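Local coordinates for PhiRv1 phage protein (PDB 6LG3) that is a mycobacterial toxin that probably activates a RACK1-NLRP3-gasdermin D pyroptosis and IL-1 beta immune pathway, at residues Ser35-Asp39 and Gly40-Leu44; Arg7-Met10 and His11-Val15; Leu53-Gly57 and Asn58-His62. One frame throughout, in Å; residues are numbered along the deposited sequence.

Contact 1. Residues Ser35-Asp39 and Gly40-Leu44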
ATOM      1  N   SER A  35      -0.539   2.060 -12.697  1.00 36.64           N
ATOM      2  CA  SER A  35       0.370   2.856 -13.519  1.00 37.81           C
ATOM      3  C   SER A  35       1.733   3.010 -12.847  1.00 25.77           C
ATOM      4  O   SER A  35       2.786   2.913 -13.508  1.00 27.52           O
ATOM      5  CB  SER A  35      -0.250   4.226 -13.798  1.00 41.17           C
ATOM      6  OG  SER A  35       0.503   4.933 -14.758  1.00 47.33           O
ATOM      7  N   PHE A  36       1.733   3.241 -11.525  1.00 27.33           N
ATOM      8  CA  PHE A  36       3.006   3.282 -10.805  1.00 31.34           C
ATOM      9  C   PHE A  36       3.728   1.936 -10.857  1.00 34.14           C
ATOM     10  O   PHE A  36       4.961   1.887 -10.967  1.00 34.13           O
ATOM     11  CB  PHE A  36       2.781   3.689  -9.357  1.00 29.50           C
ATOM     12  CG  PHE A  36       2.459   5.139  -9.174  1.00 33.30           C
ATOM     13  CD1 PHE A  36       3.396   6.116  -9.483  1.00 36.50           C
ATOM     14  CD2 PHE A  36       1.232   5.524  -8.651  1.00 34.90           C
ATOM     15  CE1 PHE A  36       3.101   7.454  -9.301  1.00 40.55           C
ATOM     16  CE2 PHE A  36       0.935   6.862  -8.458  1.00 40.03           C
ATOM     17  CZ  PHE A  36       1.873   7.825  -8.785  1.00 42.05           C
ATOM     18  N   ALA A  37       2.984   0.833 -10.743  1.00 27.70           N
ATOM     19  CA  ALA A  37       3.612  -0.481 -10.814  1.00 29.42           C
ATOM     20  C   ALA A  37       4.281  -0.700 -12.166  1.00 29.28           C
ATOM     21  O   ALA A  37       5.410  -1.207 -12.239  1.00 31.64           O
ATOM     22  CB  ALA A  37       2.577  -1.575 -10.544  1.00 28.33           C
ATOM     23  N   LYS A  38       3.595  -0.334 -13.248  1.00 28.70           N
ATOM     24  CA  LYS A  38       4.181  -0.486 -14.573  1.00 30.74           C
ATOM     25  C   LYS A  38       5.439   0.367 -14.718  1.00 31.48           C
ATOM     26  O   LYS A  38       6.417  -0.056 -15.351  1.00 33.46           O
ATOM     27  CB  LYS A  38       3.131  -0.136 -15.628  1.00 31.04           C
ATOM     28  CG  LYS A  38       3.668   0.127 -17.028  1.00 40.79           C
ATOM     29  CD  LYS A  38       2.528   0.480 -17.971  1.00 45.85           C
ATOM     30  CE  LYS A  38       2.907   1.681 -18.817  1.00 52.51           C
ATOM     31  NZ  LYS A  38       4.267   1.523 -19.410  1.00 59.40           N
ATOM     32  N   ASP A  39       5.458   1.558 -14.099  1.00 35.55           N
ATOM     33  CA  ASP A  39       6.688   2.347 -14.168  1.00 37.62           C
ATOM     34  C   ASP A  39       7.782   1.832 -13.230  1.00 40.18           C
ATOM     35  O   ASP A  39       8.926   2.280 -13.330  1.00 36.34           O
ATOM     36  CB  ASP A  39       6.386   3.819 -13.877  1.00 49.70           C
ATOM     37  CG  ASP A  39       7.389   4.768 -14.529  1.00 75.76           C
ATOM     38  OD1 ASP A  39       6.939   5.688 -15.243  1.00 86.28           O
ATOM     39  OD2 ASP A  39       8.612   4.629 -14.317  1.00 83.31           O
ATOM     40  N   GLY A  40       7.478   0.888 -12.344  1.00 30.83           N
ATOM     41  CA  GLY A  40       8.485   0.369 -11.440  1.00 31.85           C
ATOM     42  C   GLY A  40       8.697   1.202 -10.195  1.00 37.28           C
ATOM     43  O   GLY A  40       9.716   1.039  -9.518  1.00 39.15           O
ATOM     44  N   THR A  41       7.767   2.102  -9.877  1.00 33.68           N
ATOM     45  CA  THR A  41       7.898   2.984  -8.723  1.00 34.93           C
ATOM     46  C   THR A  41       6.877   2.680  -7.631  1.00 37.12           C
ATOM     47  O   THR A  41       6.697   3.495  -6.716  1.00 41.01           O
ATOM     48  CB  THR A  41       7.785   4.448  -9.160  1.00 36.36           C
ATOM     49  OG1 THR A  41       6.478   4.696  -9.696  1.00 41.14           O
ATOM     50  CG2 THR A  41       8.826   4.765 -10.223  1.00 42.51           C
ATOM     51  N   LEU A  42       6.203   1.533  -7.697  1.00 31.32           N
ATOM     52  CA  LEU A  42       5.328   1.084  -6.614  1.00 27.59           C
ATOM     53  C   LEU A  42       6.135   0.114  -5.768  1.00 36.87           C
ATOM     54  O   LEU A  42       6.363  -1.031  -6.170  1.00 37.16           O
ATOM     55  CB  LEU A  42       4.056   0.428  -7.144  1.00 29.18           C
ATOM     56  CG  LEU A  42       3.002   0.042  -6.095  1.00 34.74           C
ATOM     57  CD1 LEU A  42       2.483   1.274  -5.374  1.00 39.20           C
ATOM     58  CD2 LEU A  42       1.865  -0.714  -6.746  1.00 38.50           C
ATOM     59  N   ILE A  43       6.580   0.579  -4.605  1.00 27.59           N
ATOM     60  CA  ILE A  43       7.566  -0.126  -3.803  1.00 32.27           C
ATOM     61  C   ILE A  43       6.909  -0.464  -2.479  1.00 32.82           C
ATOM     62  O   ILE A  43       6.398   0.429  -1.792  1.00 31.65           O
ATOM     63  CB  ILE A  43       8.832   0.717  -3.577  1.00 34.13           C
ATOM     64  CG1 ILE A  43       9.460   1.144  -4.909  1.00 39.93           C
ATOM     65  CG2 ILE A  43       9.824  -0.043  -2.703  1.00 34.41           C
ATOM     66  CD1 ILE A  43       9.889  -0.000  -5.775  1.00 45.55           C
ATOM     67  N   LEU A  44       6.900  -1.747  -2.136  1.00 31.22           N
ATOM     68  CA  LEU A  44       6.490  -2.205  -0.817  1.00 33.54           C
ATOM     69  C   LEU A  44       7.739  -2.635  -0.066  1.00 40.09           C
ATOM     70  O   LEU A  44       8.539  -3.419  -0.590  1.00 39.96           O
ATOM     71  CB  LEU A  44       5.486  -3.355  -0.920  1.00 37.86           C
ATOM     72  CG  LEU A  44       4.029  -2.904  -0.876  1.00 50.73           C
ATOM     73  CD1 LEU A  44       3.088  -4.001  -1.357  1.00 52.50           C
ATOM     74  CD2 LEU A  44       3.693  -2.507   0.545  1.00 58.09           C
TER
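T41 leans against F36 where helix 26-39 gives way to strand 42-46. The CB of T41 carries two branches that part company. OG1 lies at the edge of the F36 ring, near its plane, 3.4 Å from F36 CD1, and it also stays close to the carbonyl oxygen of F36. CG2 turns the other way, to the D39 carbonyl and, at 4.1 Å, to D39 OD2. A chi1 of 64° sets OG1 between the backbone N and the carbonyl carbon of T41, which brings the hydroxyl back over the last helical turn. The chain here makes a Schellman motif: G40 is the first residue to leave helical geometry, and its positive phi of 84° is one that glycine accommodates readily. T41 N donates to F36 O at 3.0 Å, the bond that spans the motif, while G40 N reaches A37 O at 2.9 Å from well above the carbonyl plane. One residue on, L42 folds back on the same turn. Its CB packs on F36 CB at 4.1 Å and on the backbone of A37, and CD2 continues to A37 CB at 4.0 Å; CG anti to the backbone N, chi1 -174°, carries this branch along the helix end. Beyond the turn, F36 also rests on A55 and L42 on L53, both of strand 50-55, and T41 and I43 pair by backbone hydrogen bonds with G56 and E54.

Contact 2. Residues Arg7-Met10 and His11-Val15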
ATOM      1  N   ARG A   7       1.007  -7.781   1.827  1.00 28.31           N
ATOM      2  CA  ARG A   7       1.078  -6.892   0.664  1.00 33.82           C
ATOM      3  C   ARG A   7      -0.316  -6.510   0.183  1.00 36.06           C
ATOM      4  O   ARG A   7      -0.567  -5.350  -0.166  1.00 28.56           O
ATOM      5  CB  ARG A   7       1.872  -7.546  -0.474  1.00 38.20           C
ATOM      6  CG  ARG A   7       3.337  -7.822  -0.157  1.00 50.08           C
ATOM      7  CD  ARG A   7       4.063  -8.462  -1.339  1.00 58.97           C
ATOM      8  NE  ARG A   7       5.262  -9.177  -0.905  1.00 68.01           N
ATOM      9  CZ  ARG A   7       6.481  -8.647  -0.858  1.00 71.03           C
ATOM     10  NH1 ARG A   7       6.679  -7.385  -1.226  1.00 66.08           N
ATOM     11  NH2 ARG A   7       7.506  -9.381  -0.444  1.00 72.69           N
ATOM     12  N   GLN A   8      -1.235  -7.481   0.160  1.00 37.77           N
ATOM     13  CA  GLN A   8      -2.607  -7.206  -0.247  1.00 36.06           C
ATOM     14  C   GLN A   8      -3.252  -6.158   0.658  1.00 34.50           C
ATOM     15  O   GLN A   8      -3.901  -5.217   0.173  1.00 32.84           O
ATOM     16  CB  GLN A   8      -3.403  -8.512  -0.242  1.00 37.75           C
ATOM     17  CG  GLN A   8      -4.703  -8.475  -1.007  1.00 56.54           C
ATOM     18  CD  GLN A   8      -5.272  -9.866  -1.228  1.00 72.38           C
ATOM     19  OE1 GLN A   8      -4.912 -10.550  -2.190  1.00 77.01           O
ATOM     20  NE2 GLN A   8      -6.156 -10.297  -0.330  1.00 75.53           N
ATOM     21  N   LEU A   9      -3.059  -6.286   1.977  1.00 29.28           N
ATOM     22  CA  LEU A   9      -3.614  -5.300   2.900  1.00 29.13           C
ATOM     23  C   LEU A   9      -2.990  -3.920   2.685  1.00 33.83           C
ATOM     24  O   LEU A   9      -3.695  -2.899   2.702  1.00 30.80           O
ATOM     25  CB  LEU A   9      -3.425  -5.783   4.339  1.00 26.04           C
ATOM     26  CG  LEU A   9      -3.968  -4.894   5.453  1.00 34.38           C
ATOM     27  CD1 LEU A   9      -5.402  -4.479   5.172  1.00 36.63           C
ATOM     28  CD2 LEU A   9      -3.877  -5.661   6.772  1.00 35.94           C
ATOM     29  N   MET A  10      -1.674  -3.862   2.460  1.00 30.93           N
ATOM     30  CA  MET A  10      -1.051  -2.568   2.187  1.00 25.22           C
ATOM     31  C   MET A  10      -1.619  -1.940   0.916  1.00 27.13           C
ATOM     32  O   MET A  10      -1.828  -0.723   0.857  1.00 27.60           O
ATOM     33  CB  MET A  10       0.471  -2.715   2.086  1.00 24.96           C
ATOM     34  CG  MET A  10       1.166  -3.067   3.426  1.00 27.39           C
ATOM     35  SD  MET A  10       1.144  -1.694   4.603  1.00 30.15           S
ATOM     36  CE  MET A  10       2.288  -0.510   3.862  1.00 29.78           C
ATOM     37  N   HIS A  11      -1.899  -2.754  -0.101  1.00 26.23           N
ATOM     38  CA  HIS A  11      -2.489  -2.209  -1.321  1.00 34.88           C
ATOM     39  C   HIS A  11      -3.893  -1.669  -1.064  1.00 36.01           C
ATOM     40  O   HIS A  11      -4.257  -0.601  -1.580  1.00 30.33           O
ATOM     41  CB  HIS A  11      -2.515  -3.274  -2.416  1.00 39.47           C
ATOM     42  CG  HIS A  11      -2.838  -2.736  -3.774  1.00 50.23           C
ATOM     43  ND1 HIS A  11      -1.872  -2.250  -4.631  1.00 54.86           N
ATOM     44  CD2 HIS A  11      -4.019  -2.602  -4.422  1.00 52.73           C
ATOM     45  CE1 HIS A  11      -2.445  -1.844  -5.750  1.00 55.78           C
ATOM     46  NE2 HIS A  11      -3.747  -2.046  -5.648  1.00 54.24           N
ATOM     47  N   GLU A  12      -4.693  -2.382  -0.257  1.00 29.91           N
ATOM     48  CA  GLU A  12      -6.034  -1.887   0.052  1.00 30.59           C
ATOM     49  C   GLU A  12      -5.974  -0.565   0.811  1.00 31.10           C
ATOM     50  O   GLU A  12      -6.726   0.377   0.502  1.00 29.98           O
ATOM     51  CB  GLU A  12      -6.811  -2.944   0.837  1.00 37.57           C
ATOM     52  CG  GLU A  12      -6.992  -4.246   0.059  1.00 56.23           C
ATOM     53  CD  GLU A  12      -7.646  -5.355   0.879  1.00 75.26           C
ATOM     54  OE1 GLU A  12      -7.575  -6.532   0.455  1.00 72.74           O
ATOM     55  OE2 GLU A  12      -8.231  -5.053   1.945  1.00 85.05           O
ATOM     56  N   LEU A  13      -5.063  -0.463   1.788  1.00 30.44           N
ATOM     57  CA  LEU A  13      -4.859   0.802   2.491  1.00 30.70           C
ATOM     58  C   LEU A  13      -4.425   1.916   1.535  1.00 27.48           C
ATOM     59  O   LEU A  13      -4.810   3.080   1.712  1.00 31.07           O
ATOM     60  CB  LEU A  13      -3.819   0.628   3.597  1.00 25.55           C
ATOM     61  CG  LEU A  13      -4.121  -0.378   4.710  1.00 33.95           C
ATOM     62  CD1 LEU A  13      -2.934  -0.436   5.658  1.00 33.70           C
ATOM     63  CD2 LEU A  13      -5.373   0.033   5.451  1.00 38.47           C
ATOM     64  N   ALA A  14      -3.598   1.589   0.536  1.00 28.78           N
ATOM     65  CA  ALA A  14      -3.176   2.616  -0.418  1.00 29.57           C
ATOM     66  C   ALA A  14      -4.341   3.094  -1.272  1.00 30.01           C
ATOM     67  O   ALA A  14      -4.477   4.299  -1.521  1.00 32.25           O
ATOM     68  CB  ALA A  14      -2.046   2.092  -1.299  1.00 32.59           C
ATOM     69  N   VAL A  15      -5.193   2.168  -1.726  1.00 30.57           N
ATOM     70  CA  VAL A  15      -6.398   2.562  -2.457  1.00 31.53           C
ATOM     71  C   VAL A  15      -7.243   3.508  -1.612  1.00 33.31           C
ATOM     72  O   VAL A  15      -7.745   4.525  -2.112  1.00 34.57           O
ATOM     73  CB  VAL A  15      -7.193   1.315  -2.888  1.00 33.17           C
ATOM     74  CG1 VAL A  15      -8.538   1.702  -3.489  1.00 34.39           C
ATOM     75  CG2 VAL A  15      -6.385   0.485  -3.871  1.00 28.22           C
TER
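About two and a half turns of the N-terminal helix 4-22 make this contact, with i to i+4 backbone bonds joining R7-M10 to H11-V15. H11 N, E12 N, L13 N and A14 N donate in turn to the carbonyl oxygens of R7, Q8, L9 and M10. The bond from L13 N to L9 O, 2.9 Å long, is close to straight, with 171° at the hydrogen. On the outer side of the helix Q8 and E12 lie one turn apart. The Q8 chain runs extended from a CG anti to its backbone N (chi1 -163°), and Q8 CG comes within 3.8 Å of E12 OE1. The amide and carboxylate planes are only 16° apart, yet Q8 NE2 stays 4.1 Å from E12 OE1, so the pair meets by van der Waals contact. E12 CG meanwhile sits 3.2 Å from the carbonyl oxygen of Q8, and the aliphatic stem of the glutamate thus covers the backbone bond made by its own N-H. The inner side is apolar. L9 CD1 touches L13 CG at 4.3 Å, and both leucines touch helix 65-73, L9 meeting L68 and H71, and L13 meeting W67 and also V61 of the sheet. M10 is buried; bent at both chi2 and chi3, its chain curls toward the sheet, where it packs on A51, L53, V61 and A63. A14 settles on L53 and V61, whereas H11 and V15 turn to helix 26-39 through L33. About one turn apart on this helix, the thioether sulfur SD of M10 and the CD1 methyl of L13 lie 4.4 Å from each other.

Contact 3. Residues Leu53-Gly57 and Asn58-His62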
ATOM      1  N   LEU A  53       4.279   1.586   1.813  1.00 27.54           N
ATOM      2  CA  LEU A  53       3.942   1.524   0.397  1.00 30.12           C
ATOM      3  C   LEU A  53       4.211   2.905  -0.176  1.00 30.05           C
ATOM      4  O   LEU A  53       3.595   3.899   0.258  1.00 25.89           O
ATOM      5  CB  LEU A  53       2.487   1.096   0.165  1.00 28.26           C
ATOM      6  CG  LEU A  53       2.048   0.866  -1.294  1.00 32.78           C
ATOM      7  CD1 LEU A  53       0.920  -0.157  -1.356  1.00 27.85           C
ATOM      8  CD2 LEU A  53       1.603   2.165  -1.952  1.00 28.10           C
ATOM      9  N   GLU A  54       5.155   2.949  -1.120  1.00 27.84           N
ATOM     10  CA  GLU A  54       5.587   4.148  -1.826  1.00 31.27           C
ATOM     11  C   GLU A  54       5.118   4.111  -3.270  1.00 35.10           C
ATOM     12  O   GLU A  54       5.194   3.066  -3.929  1.00 35.01           O
ATOM     13  CB  GLU A  54       7.107   4.278  -1.878  1.00 37.93           C
ATOM     14  CG  GLU A  54       7.862   4.433  -0.620  1.00 55.23           C
ATOM     15  CD  GLU A  54       9.338   4.663  -0.919  1.00 70.74           C
ATOM     16  OE1 GLU A  54       9.686   4.772  -2.119  1.00 70.25           O
ATOM     17  OE2 GLU A  54      10.144   4.735   0.030  1.00 78.06           O
ATOM     18  N   ALA A  55       4.691   5.268  -3.770  1.00 30.42           N
ATOM     19  CA  ALA A  55       4.317   5.438  -5.169  1.00 33.51           C
ATOM     20  C   ALA A  55       5.055   6.657  -5.694  1.00 36.37           C
ATOM     21  O   ALA A  55       4.896   7.757  -5.157  1.00 35.25           O
ATOM     22  CB  ALA A  55       2.803   5.604  -5.327  1.00 34.76           C
ATOM     23  N   GLY A  56       5.873   6.463  -6.723  1.00 39.14           N
ATOM     24  CA  GLY A  56       6.603   7.587  -7.292  1.00 40.52           C
ATOM     25  C   GLY A  56       7.470   8.316  -6.290  1.00 42.52           C
ATOM     26  O   GLY A  56       7.508   9.554  -6.290  1.00 47.42           O
ATOM     27  N   GLY A  57       8.140   7.577  -5.403  1.00 44.39           N
ATOM     28  CA  GLY A  57       9.048   8.156  -4.433  1.00 46.51           C
ATOM     29  C   GLY A  57       8.403   8.756  -3.203  1.00 48.55           C
ATOM     30  O   GLY A  57       9.127   9.247  -2.327  1.00 55.84           O
ATOM     31  N   ASN A  58       7.077   8.740  -3.102  1.00 38.65           N
ATOM     32  CA  ASN A  58       6.368   9.265  -1.943  1.00 40.38           C
ATOM     33  C   ASN A  58       5.682   8.139  -1.190  1.00 37.93           C
ATOM     34  O   ASN A  58       5.078   7.252  -1.801  1.00 35.99           O
ATOM     35  CB  ASN A  58       5.332  10.310  -2.348  1.00 45.44           C
ATOM     36  CG  ASN A  58       5.860  11.270  -3.384  1.00 58.42           C
ATOM     37  OD1 ASN A  58       6.955  11.807  -3.232  1.00 63.70           O
ATOM     38  ND2 ASN A  58       5.093  11.492  -4.447  1.00 59.59           N
ATOM     39  N   VAL A  59       5.772   8.188   0.138  1.00 37.82           N
ATOM     40  CA  VAL A  59       5.127   7.180   0.972  1.00 33.28           C
ATOM     41  C   VAL A  59       3.631   7.443   1.006  1.00 35.54           C
ATOM     42  O   VAL A  59       3.178   8.477   1.514  1.00 37.89           O
ATOM     43  CB  VAL A  59       5.712   7.172   2.388  1.00 36.31           C
ATOM     44  CG1 VAL A  59       4.940   6.161   3.249  1.00 29.68           C
ATOM     45  CG2 VAL A  59       7.196   6.842   2.353  1.00 39.77           C
ATOM     46  N   LEU A  60       2.852   6.508   0.466  1.00 28.20           N
ATOM     47  CA  LEU A  60       1.403   6.587   0.555  1.00 27.72           C
ATOM     48  C   LEU A  60       0.884   5.982   1.852  1.00 33.56           C
ATOM     49  O   LEU A  60      -0.079   6.499   2.428  1.00 33.75           O
ATOM     50  CB  LEU A  60       0.753   5.867  -0.626  1.00 30.98           C
ATOM     51  CG  LEU A  60       0.674   6.580  -1.977  1.00 38.30           C
ATOM     52  CD1 LEU A  60      -0.020   5.688  -2.983  1.00 35.95           C
ATOM     53  CD2 LEU A  60      -0.046   7.905  -1.866  1.00 42.24           C
ATOM     54  N   VAL A  61       1.496   4.886   2.314  1.00 33.06           N
ATOM     55  CA  VAL A  61       0.989   4.151   3.474  1.00 28.56           C
ATOM     56  C   VAL A  61       2.155   3.765   4.367  1.00 28.51           C
ATOM     57  O   VAL A  61       3.182   3.284   3.884  1.00 29.43           O
ATOM     58  CB  VAL A  61       0.222   2.871   3.065  1.00 30.45           C
ATOM     59  CG1 VAL A  61      -0.299   2.114   4.306  1.00 35.78           C
ATOM     60  CG2 VAL A  61      -0.908   3.184   2.108  1.00 36.14           C
ATOM     61  N   HIS A  62       1.993   3.943   5.675  1.00 29.05           N
ATOM     62  CA  HIS A  62       2.861   3.237   6.605  1.00 31.27           C
ATOM     63  C   HIS A  62       2.002   2.599   7.685  1.00 30.94           C
ATOM     64  O   HIS A  62       1.005   3.180   8.130  1.00 33.05           O
ATOM     65  CB  HIS A  62       3.951   4.138   7.207  1.00 36.59           C
ATOM     66  CG  HIS A  62       3.436   5.274   8.027  1.00 48.13           C
ATOM     67  ND1 HIS A  62       3.160   5.150   9.372  1.00 55.49           N
ATOM     68  CD2 HIS A  62       3.187   6.566   7.706  1.00 58.82           C
ATOM     69  CE1 HIS A  62       2.740   6.313   9.840  1.00 65.36           C
ATOM     70  NE2 HIS A  62       2.748   7.189   8.850  1.00 67.53           N
TER
HETATM   71  O   HOH W   1       3.073   9.796  -5.717  1.00 43.56           O
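L53-A55 and N58-H62 run antiparallel, their short axes 4.4 Å apart at the nearest and 142° between directions, joined by a type I' turn from A55 to N58. G56 and G57 hold the turn's inner positions with positive phi. At its base A55 N donates to N58 O at 2.8 Å, and N58 N returns a bond to A55 O from above the carbonyl plane. A water reinforces this end, donating to A55 O and accepting from N58 ND2. Farther along, a classic beta bulge sets L60 and V61 opposite L53. The L53 carbonyl oxygen is gripped by two donors, both in its plane: L60 N at 2.7 Å and V61 N at 3.1 Å. L53 N completes the pairing by giving its hydrogen to V61 O. With the extra residue, L60 turns its side chain over the A55 and L53 side of the hairpin. L60 CG, anti to the carbonyl carbon (chi1 -80°), carries CD1 to A55 CB at 3.7 Å and to L53 CD2 at 4.0 Å, so one methyl bridges two residues of the partner strand. L53 CB also meets V61 CB at 4.1 Å. On the face of E54 and V59, E54 CG touches V59 CG2 at 3.9 Å, and the E54 carboxylate reaches on to R45 in a long, weak ion pair. In the antiparallel sheet, strand 50-55 lies in the middle, between 42-46 and 58-64, and L44 of strand 42-46 packs on L53. Helix 4-22 covers the L53 and V61 face, while helix 26-39 brings L33 to L60.

In the fold
Along the chain the contacts come in the order 2, 1, 3. Contact 2 lies near the middle of the protein, its centre about 4 Å from that of the chain, while contact 1 sits at the surface, about 14 Å from contact 2 between centres. Contacts 1 and 3, about 10 Å apart between centres, share the three-stranded antiparallel sheet, in which strands 42-46 and 50-55 are neighbours. Contact 2, about 11 Å from contact 3 between centres, belongs to helix 4-22, which packs against the sheet that contacts 1 and 3 help to build, with A14 CB 3.7 Å from L53 CD2 and L44 CD2 3.6 Å from M10 CB.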